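Local structure of NTF2-like Protein (Anabaena variabilis ATCC 29413, 3DMC) at residues 18-23 with 30-35; 42-45 with 50-53; 81-86 with 90-95; 112-117 with 122-127. The protein is of unknown function but belongs to the SnoaL-like branch of the NTF2 superfamily, whose cone-shaped fold often encloses a ligand-binding or catalytic pocket. All coordinates share one frame; numbering follows the deposited sequence.

Overall arrangement
From the N terminus, contact 1 (18-23 with 30-35) closes the turn between helix 9-27 and the short helix 31-34. Contact 2 (42-45 with 50-53) closes the hairpin at one edge of the sheet, contact 3 (81-86 with 90-95) the hairpin at the other, and contact 4 (112-117 with 122-127) the hairpin between. The four loops follow one another in series; none nests or crosses. In the sheet, contact 4 joins the outer pairs: Trp44 N lies 2.8 Å from Tyr123 O, and Val90 O 2.8 Å from Phe113 N. Contact 1 packs against contacts 3 and 4 through Phe18, Phe21 and Phe33, while contacts 2, 3 and 4 all reach the second subunit.

Contact 1: 18-23 with 30-35; sequences FEFFTQ and WQKFLD
Lys32 lays its aliphatic chain over one face of the Phe20 ring: CB sits 3.8 Å from the ring centroid of Phe20, close to the ring normal, in a CH-pi contact, and Lys32 CD continues to Phe20 CE1 at 3.7 Å. The lysine chain runs extended to CE, laying CB and CD along the ring, and bends at chi4, where the ammonium end leads away. Behind the ring, Phe20 CB packs on Phe33 CB at 3.9 Å, where the two backbones come nearest. With CG anti to its carbonyl carbon (chi1 -66°), Phe20 swings its ring from there toward Lys32. An alanine at Phe20 is likely to leave the methylenes of Lys32 without the ring they lie on and open a gap between the two helices.

Deeper in, Phe21 turns the edge of its ring toward the face of Phe33, centroids 6.0 Å apart, and its CD1 meets Trp30 CZ3 at 3.8 Å in the plane of the indole. Phe21, Trp30 and Phe33 thus form an aromatic cluster. A water ties the backbones together, donating to Phe20 O at 2.8 Å and accepting from Phe33 N at 3.2 Å; it satisfies an amide in the first turn of the short helix.

Helix 57-69 anchors the cluster: Trp30 NE1 bonds to Ser68 OG and its ring stacks on Phe64, which also meets Phe33 edge-to-face. On another side of helix 9-27, Phe18 stacks on Phe92 of strand 89-100 and touches Ile77 and Leu80 of strand 75-85, so helix 9-27 and the short helix 31-34 lie against the sheet with helix 57-69 beside them.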
# COMPACT_ATOMS: atom_id res chain seq x y z
N PHE A 18 1.44 -13.05 8.24
CA PHE A 18 2.12 -12.93 6.95
C PHE A 18 2.80 -14.25 6.60
O PHE A 18 2.83 -14.67 5.45
CB PHE A 18 3.11 -11.77 6.89
CG PHE A 18 3.39 -11.33 5.49
CD1 PHE A 18 2.40 -10.67 4.76
CD2 PHE A 18 4.60 -11.61 4.88
CE1 PHE A 18 2.63 -10.27 3.46
CE2 PHE A 18 4.83 -11.22 3.56
CZ PHE A 18 3.83 -10.54 2.86
N GLU A 19 3.29 -14.95 7.61
CA GLU A 19 3.83 -16.30 7.37
C GLU A 19 2.75 -17.21 6.81
O GLU A 19 2.97 -17.91 5.84
CB GLU A 19 4.37 -16.91 8.67
CG GLU A 19 5.64 -16.27 9.13
CD GLU A 19 6.86 -16.82 8.41
OE1 GLU A 19 7.07 -18.04 8.44
OE2 GLU A 19 7.59 -16.01 7.80
N PHE A 20 1.57 -17.21 7.42
CA PHE A 20 0.48 -18.08 6.95
C PHE A 20 -0.05 -17.65 5.58
O PHE A 20 -0.50 -18.47 4.77
CB PHE A 20 -0.67 -18.25 7.97
CG PHE A 20 -0.23 -18.98 9.21
CD1 PHE A 20 0.75 -19.93 9.13
CD2 PHE A 20 -0.78 -18.69 10.45
CE1 PHE A 20 1.21 -20.60 10.26
CE2 PHE A 20 -0.33 -19.37 11.59
CZ PHE A 20 0.67 -20.32 11.48
N PHE A 21 0.08 -16.35 5.30
CA PHE A 21 -0.34 -15.77 4.01
C PHE A 21 0.65 -16.22 2.92
O PHE A 21 0.27 -16.68 1.84
CB PHE A 21 -0.38 -14.24 4.13
CG PHE A 21 -0.67 -13.51 2.87
CD1 PHE A 21 -1.97 -13.36 2.38
CD2 PHE A 21 0.36 -12.88 2.19
CE1 PHE A 21 -2.22 -12.62 1.21
CE2 PHE A 21 0.11 -12.14 1.04
CZ PHE A 21 -1.14 -12.01 0.56
N THR A 22 1.93 -16.20 3.28
CA THR A 22 2.99 -16.67 2.39
C THR A 22 2.71 -18.13 2.02
O THR A 22 2.75 -18.53 0.86
CB THR A 22 4.39 -16.51 3.05
OG1 THR A 22 4.69 -15.12 3.20
CG2 THR A 22 5.51 -17.22 2.24
N GLN A 23 2.42 -18.91 3.06
CA GLN A 23 2.17 -20.36 2.91
C GLN A 23 0.94 -20.63 2.02
O GLN A 23 0.94 -21.51 1.15
CB GLN A 23 2.00 -21.01 4.28
CG GLN A 23 1.71 -22.47 4.21
CD GLN A 23 1.67 -23.12 5.59
OE1 GLN A 23 2.01 -22.49 6.59
NE2 GLN A 23 1.27 -24.38 5.64
N TRP A 30 -5.00 -22.54 2.94
CA TRP A 30 -5.30 -21.28 3.63
C TRP A 30 -5.85 -21.45 5.06
O TRP A 30 -6.09 -20.45 5.75
CB TRP A 30 -6.29 -20.47 2.79
CG TRP A 30 -5.65 -19.92 1.56
CD1 TRP A 30 -5.70 -20.43 0.30
CD2 TRP A 30 -4.84 -18.74 1.49
NE1 TRP A 30 -4.95 -19.66 -0.55
CE2 TRP A 30 -4.42 -18.61 0.15
CE3 TRP A 30 -4.45 -17.78 2.42
CZ2 TRP A 30 -3.64 -17.54 -0.27
CZ3 TRP A 30 -3.66 -16.73 2.00
CH2 TRP A 30 -3.26 -16.62 0.67
N GLN A 31 -6.03 -22.69 5.53
CA GLN A 31 -6.68 -22.86 6.84
C GLN A 31 -5.97 -22.14 7.98
O GLN A 31 -6.60 -21.57 8.87
CB GLN A 31 -6.92 -24.33 7.20
CG GLN A 31 -7.98 -24.46 8.28
CD GLN A 31 -9.29 -23.79 7.88
OE1 GLN A 31 -9.85 -24.08 6.81
NE2 GLN A 31 -9.79 -22.89 8.72
N LYS A 32 -4.64 -22.13 7.94
CA LYS A 32 -3.86 -21.60 9.06
C LYS A 32 -4.05 -20.09 9.11
O LYS A 32 -4.20 -19.50 10.18
CB LYS A 32 -2.38 -21.99 8.96
CG LYS A 32 -2.15 -23.44 9.34
CD LYS A 32 -0.74 -23.69 9.79
CE LYS A 32 -0.52 -25.16 10.17
NZ LYS A 32 -1.31 -25.56 11.37
N PHE A 33 -4.06 -19.47 7.93
CA PHE A 33 -4.33 -18.02 7.82
C PHE A 33 -5.75 -17.70 8.30
O PHE A 33 -5.97 -16.80 9.09
CB PHE A 33 -4.10 -17.49 6.39
CG PHE A 33 -4.28 -16.02 6.28
CD1 PHE A 33 -3.39 -15.16 6.91
CD2 PHE A 33 -5.33 -15.48 5.54
CE1 PHE A 33 -3.53 -13.78 6.81
CE2 PHE A 33 -5.48 -14.11 5.46
CZ PHE A 33 -4.57 -13.26 6.11
N LEU A 34 -6.72 -18.48 7.82
CA LEU A 34 -8.13 -18.25 8.15
C LEU A 34 -8.38 -18.37 9.65
O LEU A 34 -9.17 -17.63 10.23
CB LEU A 34 -9.03 -19.26 7.41
CG LEU A 34 -9.17 -19.09 5.90
CD1 LEU A 34 -9.86 -20.29 5.29
CD2 LEU A 34 -9.92 -17.79 5.56
N ASP A 35 -7.66 -19.29 10.26
CA ASP A 35 -7.86 -19.59 11.68
C ASP A 35 -7.44 -18.37 12.52
O ASP A 35 -7.81 -18.24 13.70
CB ASP A 35 -7.08 -20.84 12.10
CG ASP A 35 -7.78 -22.13 11.68
OD1 ASP A 35 -8.92 -22.09 11.20
OD2 ASP A 35 -7.16 -23.21 11.84
O HOH W 1 -2.40 -20.48 5.42

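Contact 2: 42-45 with 50-53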
# COMPACT_ATOMS: atom_id res chain seq x y z
N THR A 42 -12.96 -8.34 7.81
CA THR A 42 -13.33 -7.74 6.51
C THR A 42 -12.09 -7.60 5.67
O THR A 42 -10.97 -7.59 6.18
CB THR A 42 -13.93 -6.34 6.64
OG1 THR A 42 -12.90 -5.40 6.98
CG2 THR A 42 -15.06 -6.31 7.65
N PHE A 43 -12.30 -7.57 4.37
CA PHE A 43 -11.15 -7.41 3.46
C PHE A 43 -11.57 -6.58 2.29
O PHE A 43 -12.70 -6.67 1.80
CB PHE A 43 -10.52 -8.74 3.00
CG PHE A 43 -11.46 -9.66 2.22
CD1 PHE A 43 -12.41 -10.43 2.88
CD2 PHE A 43 -11.35 -9.81 0.86
CE1 PHE A 43 -13.25 -11.28 2.17
CE2 PHE A 43 -12.19 -10.65 0.16
CZ PHE A 43 -13.13 -11.39 0.83
N TRP A 44 -10.65 -5.74 1.86
CA TRP A 44 -10.88 -4.85 0.70
C TRP A 44 -9.92 -5.26 -0.43
O TRP A 44 -8.73 -5.47 -0.21
CB TRP A 44 -10.59 -3.39 1.10
CG TRP A 44 -11.67 -2.41 0.84
CD1 TRP A 44 -12.55 -1.92 1.76
CD2 TRP A 44 -11.96 -1.75 -0.39
NE1 TRP A 44 -13.39 -1.03 1.17
CE2 TRP A 44 -13.06 -0.90 -0.16
CE3 TRP A 44 -11.44 -1.81 -1.68
CZ2 TRP A 44 -13.62 -0.10 -1.15
CZ3 TRP A 44 -12.00 -1.01 -2.68
CH2 TRP A 44 -13.10 -0.18 -2.41
N PHE A 45 -10.47 -5.35 -1.63
CA PHE A 45 -9.72 -5.75 -2.82
C PHE A 45 -10.06 -4.83 -4.02
O PHE A 45 -11.14 -4.30 -4.12
CB PHE A 45 -9.98 -7.24 -3.09
CG PHE A 45 -9.14 -7.85 -4.18
CD1 PHE A 45 -7.88 -8.34 -3.91
CD2 PHE A 45 -9.64 -7.95 -5.47
CE1 PHE A 45 -7.11 -8.92 -4.92
CE2 PHE A 45 -8.88 -8.51 -6.48
CZ PHE A 45 -7.62 -9.00 -6.21
N PHE A 50 -14.47 -9.62 -6.31
CA PHE A 50 -14.24 -9.26 -4.91
C PHE A 50 -13.89 -7.78 -4.70
O PHE A 50 -13.38 -7.37 -3.66
CB PHE A 50 -13.18 -10.18 -4.29
CG PHE A 50 -13.58 -11.63 -4.24
CD1 PHE A 50 -14.31 -12.11 -3.16
CD2 PHE A 50 -13.25 -12.50 -5.25
CE1 PHE A 50 -14.70 -13.45 -3.09
CE2 PHE A 50 -13.64 -13.84 -5.21
CZ PHE A 50 -14.37 -14.32 -4.12
N HIS A 51 -14.19 -6.96 -5.70
CA HIS A 51 -13.95 -5.54 -5.54
C HIS A 51 -14.68 -5.03 -4.32
O HIS A 51 -15.82 -5.39 -4.04
CB HIS A 51 -14.43 -4.77 -6.77
CG HIS A 51 -14.62 -3.31 -6.49
ND1 HIS A 51 -13.59 -2.40 -6.65
CD2 HIS A 51 -15.68 -2.61 -6.03
CE1 HIS A 51 -14.03 -1.20 -6.31
NE2 HIS A 51 -15.29 -1.30 -5.92
N GLY A 52 -14.01 -4.16 -3.59
CA GLY A 52 -14.55 -3.41 -2.47
C GLY A 52 -14.49 -4.11 -1.14
O GLY A 52 -13.61 -4.94 -0.89
N LEU A 53 -15.45 -3.78 -0.28
CA LEU A 53 -15.51 -4.32 1.07
C LEU A 53 -16.22 -5.67 1.07
O LEU A 53 -17.32 -5.83 0.52
CB LEU A 53 -16.23 -3.35 2.02
CG LEU A 53 -16.26 -3.85 3.46
CD1 LEU A 53 -14.94 -3.61 4.15
CD2 LEU A 53 -17.43 -3.19 4.20
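Trp44 spreads its indole flat over the backbone of Gly52 and Leu53, its chi1 of -126° lying away from a staggered position. Starting at the root, CB of Trp44 lies 3.9 Å from Gly52 O, and CG keeps to the same carbonyl. On the pyrrole side, Trp44 CD1 touches the methyl Leu53 CD1 at 3.8 Å, while NE1 lies beside Leu53 CB, the two side chains crossing at about a right angle. The benzene half covers the glycine: Gly52 CA stands 3.4 Å from the six-membered ring centroid of Trp44, almost on the ring normal, a CH-pi contact. At the far end, CH2 of Trp44 reaches CE1 of His51 at 4.1 Å, and the indole presents its edge to the imidazole face with planes 74° apart. His51 ND1 is hydrogen-bonded to Pro46 O, within the turn between the strands. Gly52 has positive phi and no CB, and a CB there would be crowded by the His51 ring.

Beside the indole, the backbones of Phe45 and Gly52 form an antiparallel hydrogen-bonded pair; Gly52 N reaches Phe45 O at 2.9 Å in the carbonyl plane, whereas the return bond from Phe45 N to Gly52 O is longer, 3.3 Å. The CD1 methyl of Leu53, between Trp44 CD1 and Thr42, meets Thr42 CB at 3.8 Å.

This hairpin edges the sheet. Strand 41-45 bonds on its other side to strand 119-127, and Phe43, Phe45 and Phe50 gather round Phe63 of helix 57-69, whereas Trp44 meets the second subunit, its indole in a cation-pi contact with Arg108 of that subunit.

Contact 3: 81-86 with 90-95; sequences DRVTSN and VVFEFR
Arg82 and Glu93, a hydrogen-bonded cross-strand pair, send their side chains to the same face of the hairpin. Matching first torsions (chi1 -61° and -67°) and the extended Arg82 chain lay its CB and CD beside the Glu93 carboxylate, CB 3.8 Å from Glu93 OE2. The charged groups do not touch: one water accepts from Arg82 NH1 at 2.8 Å and donates to Glu93 OE1 at 3.0 Å. A second lies within bonding distance of Glu93 OE2 and Thr84 OG1, whose stronger partner is Thr84 of the second subunit. Further partners on that subunit are Tyr126, the strongest, and Arg124 at OE1, Ser112 at OE2, and Asp114 for Arg82 NH2. A glutamine at Glu93 would probably cost Arg124 of the second subunit one of its two carboxylate partners and turn one of the two acceptors that the waters use into a donor.

On the other side, the branches of Val83 part: CG1 meets Val90 CG1 at 3.8 Å, and CG2 touches Phe92 CD2 at 3.7 Å.

Glu93 O accepts from both Asp81 N, at 2.9 Å, and Arg82 N, at 3.3 Å. Two residues facing one make a classic beta bulge, here in an antiparallel hairpin of the curved NTF2-like sheet.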
# COMPACT_ATOMS: atom_id res chain seq x y z
N ASP A 81 10.02 -6.20 1.33
CA ASP A 81 10.93 -5.05 1.21
C ASP A 81 10.76 -4.04 2.34
O ASP A 81 11.74 -3.47 2.82
CB ASP A 81 10.80 -4.37 -0.16
CG ASP A 81 11.15 -5.32 -1.29
OD1 ASP A 81 12.19 -5.97 -1.17
OD2 ASP A 81 10.39 -5.45 -2.25
N ARG A 82 9.52 -3.85 2.76
CA ARG A 82 9.20 -2.86 3.79
C ARG A 82 8.04 -3.33 4.63
O ARG A 82 7.03 -3.78 4.09
CB ARG A 82 8.89 -1.50 3.15
CG ARG A 82 10.05 -0.92 2.34
CD ARG A 82 9.77 0.42 1.67
NE ARG A 82 11.01 1.08 1.29
CZ ARG A 82 11.75 0.74 0.23
NH1 ARG A 82 11.37 -0.25 -0.58
NH2 ARG A 82 12.88 1.38 -0.02
N VAL A 83 8.23 -3.25 5.94
CA VAL A 83 7.17 -3.57 6.89
C VAL A 83 7.05 -2.41 7.86
O VAL A 83 7.96 -2.11 8.64
CB VAL A 83 7.53 -4.84 7.66
CG1 VAL A 83 6.48 -5.15 8.71
CG2 VAL A 83 7.66 -6.02 6.67
N THR A 84 5.88 -1.78 7.83
CA THR A 84 5.63 -0.62 8.68
C THR A 84 4.45 -0.88 9.58
O THR A 84 3.61 -1.71 9.27
CB THR A 84 5.34 0.64 7.81
OG1 THR A 84 4.26 0.35 6.93
CG2 THR A 84 6.59 1.12 7.00
N SER A 85 4.42 -0.21 10.73
CA SER A 85 3.31 -0.42 11.66
C SER A 85 2.98 0.80 12.50
O SER A 85 3.70 1.81 12.52
CB SER A 85 3.57 -1.64 12.58
OG SER A 85 4.62 -1.45 13.51
N ASN A 86 1.88 0.64 13.17
CA ASN A 86 1.44 1.56 14.25
C ASN A 86 0.85 0.72 15.39
O ASN A 86 1.19 -0.46 15.52
CB ASN A 86 0.51 2.67 13.74
CG ASN A 86 -0.81 2.17 13.17
OD1 ASN A 86 -1.31 1.13 13.56
ND2 ASN A 86 -1.43 2.97 12.27
N VAL A 90 -0.40 -3.14 10.39
CA VAL A 90 0.91 -3.46 9.79
C VAL A 90 0.74 -3.56 8.29
O VAL A 90 -0.24 -4.15 7.78
CB VAL A 90 1.49 -4.79 10.31
CG1 VAL A 90 2.89 -4.92 9.81
CG2 VAL A 90 1.45 -4.82 11.87
N VAL A 91 1.68 -2.96 7.58
CA VAL A 91 1.68 -3.03 6.10
C VAL A 91 2.96 -3.69 5.67
O VAL A 91 4.05 -3.39 6.17
CB VAL A 91 1.62 -1.63 5.41
CG1 VAL A 91 1.63 -1.74 3.87
CG2 VAL A 91 0.41 -0.81 5.87
N PHE A 92 2.77 -4.63 4.76
CA PHE A 92 3.81 -5.41 4.11
C PHE A 92 3.86 -4.99 2.65
O PHE A 92 2.91 -5.19 1.92
CB PHE A 92 3.46 -6.90 4.22
CG PHE A 92 3.43 -7.41 5.62
CD1 PHE A 92 2.23 -7.31 6.39
CD2 PHE A 92 4.55 -7.99 6.20
CE1 PHE A 92 2.20 -7.77 7.68
CE2 PHE A 92 4.50 -8.45 7.50
CZ PHE A 92 3.34 -8.33 8.23
N GLU A 93 5.01 -4.45 2.24
CA GLU A 93 5.25 -4.10 0.86
C GLU A 93 6.19 -5.17 0.32
O GLU A 93 7.35 -5.33 0.80
CB GLU A 93 5.91 -2.73 0.71
CG GLU A 93 5.05 -1.55 1.11
CD GLU A 93 5.80 -0.24 0.99
OE1 GLU A 93 6.29 0.04 -0.15
OE2 GLU A 93 5.90 0.48 2.01
N PHE A 94 5.69 -5.88 -0.68
CA PHE A 94 6.39 -7.05 -1.22
C PHE A 94 6.34 -7.18 -2.76
O PHE A 94 5.59 -6.48 -3.46
CB PHE A 94 5.97 -8.35 -0.51
CG PHE A 94 4.54 -8.76 -0.76
CD1 PHE A 94 3.50 -8.33 0.06
CD2 PHE A 94 4.23 -9.59 -1.83
CE1 PHE A 94 2.20 -8.73 -0.19
CE2 PHE A 94 2.94 -9.97 -2.08
CZ PHE A 94 1.92 -9.54 -1.26
N ARG A 95 7.17 -8.09 -3.26
CA ARG A 95 7.23 -8.43 -4.70
C ARG A 95 6.92 -9.90 -4.82
O ARG A 95 7.39 -10.70 -3.99
CB ARG A 95 8.63 -8.11 -5.30
CG ARG A 95 8.99 -6.61 -5.35
CD ARG A 95 10.47 -6.32 -5.55
NE ARG A 95 10.93 -6.98 -6.78
CZ ARG A 95 11.62 -8.13 -6.81
NH1 ARG A 95 11.96 -8.74 -5.68
NH2 ARG A 95 11.98 -8.67 -7.98
O HOH W 2 8.82 -1.45 -0.77
O HOH W 3 5.38 -0.79 4.50

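Contact 4: 112-117 with 122-127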
# COMPACT_ATOMS: atom_id res chain seq x y z
N SER A 112 -2.17 -4.70 3.93
CA SER A 112 -2.31 -4.04 5.21
C SER A 112 -3.23 -4.89 6.09
O SER A 112 -4.30 -5.29 5.65
CB SER A 112 -2.90 -2.64 4.98
OG SER A 112 -3.01 -1.92 6.18
N PHE A 113 -2.76 -5.22 7.28
CA PHE A 113 -3.60 -5.93 8.28
C PHE A 113 -3.89 -5.01 9.47
O PHE A 113 -3.01 -4.27 9.93
CB PHE A 113 -2.85 -7.16 8.90
CG PHE A 113 -2.38 -8.21 7.92
CD1 PHE A 113 -2.97 -8.40 6.71
CD2 PHE A 113 -1.37 -9.11 8.29
CE1 PHE A 113 -2.55 -9.39 5.83
CE2 PHE A 113 -0.95 -10.09 7.43
CZ PHE A 113 -1.56 -10.25 6.20
N ASP A 114 -5.09 -5.14 10.04
CA ASP A 114 -5.33 -4.68 11.42
C ASP A 114 -5.28 -5.88 12.34
O ASP A 114 -5.81 -6.95 12.01
CB ASP A 114 -6.69 -4.01 11.57
CG ASP A 114 -6.72 -2.61 11.05
OD1 ASP A 114 -5.77 -2.18 10.38
OD2 ASP A 114 -7.69 -1.89 11.36
N VAL A 115 -4.69 -5.66 13.50
CA VAL A 115 -4.60 -6.68 14.55
C VAL A 115 -5.49 -6.36 15.74
O VAL A 115 -5.57 -5.22 16.21
CB VAL A 115 -3.15 -6.84 15.04
CG1 VAL A 115 -3.06 -7.79 16.25
CG2 VAL A 115 -2.26 -7.35 13.91
N ARG A 116 -6.15 -7.41 16.19
CA ARG A 116 -6.96 -7.39 17.41
C ARG A 116 -6.64 -8.62 18.27
O ARG A 116 -7.06 -9.75 17.96
CB ARG A 116 -8.45 -7.32 17.09
CG ARG A 116 -9.32 -7.06 18.33
CD ARG A 116 -10.79 -7.44 18.12
NE ARG A 116 -11.37 -6.61 17.07
CZ ARG A 116 -12.23 -7.04 16.15
NH1 ARG A 116 -12.65 -8.29 16.15
NH2 ARG A 116 -12.66 -6.19 15.24
N GLY A 117 -5.90 -8.37 19.33
CA GLY A 117 -5.46 -9.46 20.22
C GLY A 117 -4.51 -10.38 19.49
O GLY A 117 -3.51 -9.94 18.94
N SER A 122 -8.88 -7.23 9.88
CA SER A 122 -9.13 -6.72 8.53
C SER A 122 -7.88 -6.77 7.67
O SER A 122 -6.76 -6.87 8.16
CB SER A 122 -9.66 -5.29 8.57
OG SER A 122 -8.68 -4.43 9.10
N TYR A 123 -8.15 -6.68 6.37
CA TYR A 123 -7.16 -6.84 5.32
C TYR A 123 -7.48 -5.90 4.18
O TYR A 123 -8.62 -5.76 3.79
CB TYR A 123 -7.25 -8.31 4.87
CG TYR A 123 -6.53 -8.76 3.62
CD1 TYR A 123 -6.95 -8.36 2.34
CD2 TYR A 123 -5.47 -9.63 3.71
CE1 TYR A 123 -6.31 -8.82 1.19
CE2 TYR A 123 -4.83 -10.09 2.58
CZ TYR A 123 -5.26 -9.71 1.32
OH TYR A 123 -4.57 -10.20 0.23
N ARG A 124 -6.44 -5.28 3.63
CA ARG A 124 -6.56 -4.41 2.48
C ARG A 124 -5.39 -4.67 1.57
O ARG A 124 -4.24 -4.70 2.05
CB ARG A 124 -6.55 -2.94 2.89
CG ARG A 124 -7.74 -2.53 3.79
CD ARG A 124 -7.45 -1.22 4.56
NE ARG A 124 -6.36 -1.43 5.51
CZ ARG A 124 -6.52 -2.07 6.66
NH1 ARG A 124 -7.75 -2.44 7.02
NH2 ARG A 124 -5.49 -2.28 7.44
N GLU A 125 -5.71 -4.89 0.30
CA GLU A 125 -4.74 -5.14 -0.76
C GLU A 125 -4.69 -4.03 -1.80
O GLU A 125 -5.71 -3.52 -2.29
CB GLU A 125 -4.99 -6.50 -1.43
CG GLU A 125 -3.90 -6.80 -2.47
CD GLU A 125 -3.90 -8.22 -3.01
OE1 GLU A 125 -4.42 -9.15 -2.36
OE2 GLU A 125 -3.33 -8.38 -4.12
N TYR A 126 -3.44 -3.66 -2.11
CA TYR A 126 -3.14 -2.60 -3.10
C TYR A 126 -2.13 -3.13 -4.14
O TYR A 126 -1.18 -3.85 -3.78
CB TYR A 126 -2.52 -1.37 -2.42
CG TYR A 126 -3.30 -0.76 -1.27
CD1 TYR A 126 -3.25 -1.31 0.03
CD2 TYR A 126 -4.08 0.38 -1.46
CE1 TYR A 126 -3.92 -0.72 1.08
CE2 TYR A 126 -4.80 0.96 -0.39
CZ TYR A 126 -4.72 0.39 0.88
OH TYR A 126 -5.41 0.97 1.94
N PHE A 127 -2.34 -2.76 -5.40
CA PHE A 127 -1.46 -3.18 -6.53
C PHE A 127 -0.44 -2.08 -6.83
O PHE A 127 -0.83 -0.92 -7.00
CB PHE A 127 -2.27 -3.40 -7.84
CG PHE A 127 -3.40 -4.41 -7.76
CD1 PHE A 127 -3.43 -5.39 -6.79
CD2 PHE A 127 -4.39 -4.41 -8.72
CE1 PHE A 127 -4.47 -6.35 -6.75
CE2 PHE A 127 -5.42 -5.35 -8.72
CZ PHE A 127 -5.46 -6.32 -7.73
O HOH W 4 -10.16 -3.11 11.16
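Ser112 to Asp114 and Ser122 to Arg124 pair antiparallel in a beta hairpin that lies inside the sheet, flanked by strands 89-100 and 41-45. Ser112 and Arg124 form a hydrogen-bonded pair, Ser112 N to Arg124 O at 2.8 Å and Arg124 N to Ser112 O at 2.9 Å; Phe113 and Tyr123 follow as a non-hydrogen-bonded pair. Their rings lie side by side on the face toward helix 9-27, Phe113 CE1 against Tyr123 CD2 at 3.6 Å.

The opposite face is polar. Arg124 bends at chi3 (-66°), folding its guanidinium back across the neighbouring strand. NH2 of Arg124 gives a bond to Ser112 OG at 2.8 Å, in the guanidinium plane, and a salt bridge to Asp114 OD1 at 3.0 Å, tilted from that plane and arriving above the carboxylate. Its NH1 binds Ser122 OG at 3.0 Å, again in plane, so two serines and an aspartate fix the group's rotation. A water joins Asp114 OD2 to Ser122 OG.

Asp114 OD1 also bonds Thr89 OG1, and Glu93 and Arg82 of the second subunit complete the network. Such alternation of acid and base probably balances Arg124 and Arg82 of the second subunit, whose like charges come close, implying a charged and hydroxyl-rich patch within the dimer interface on one face of the sheet and an aromatic core on the other.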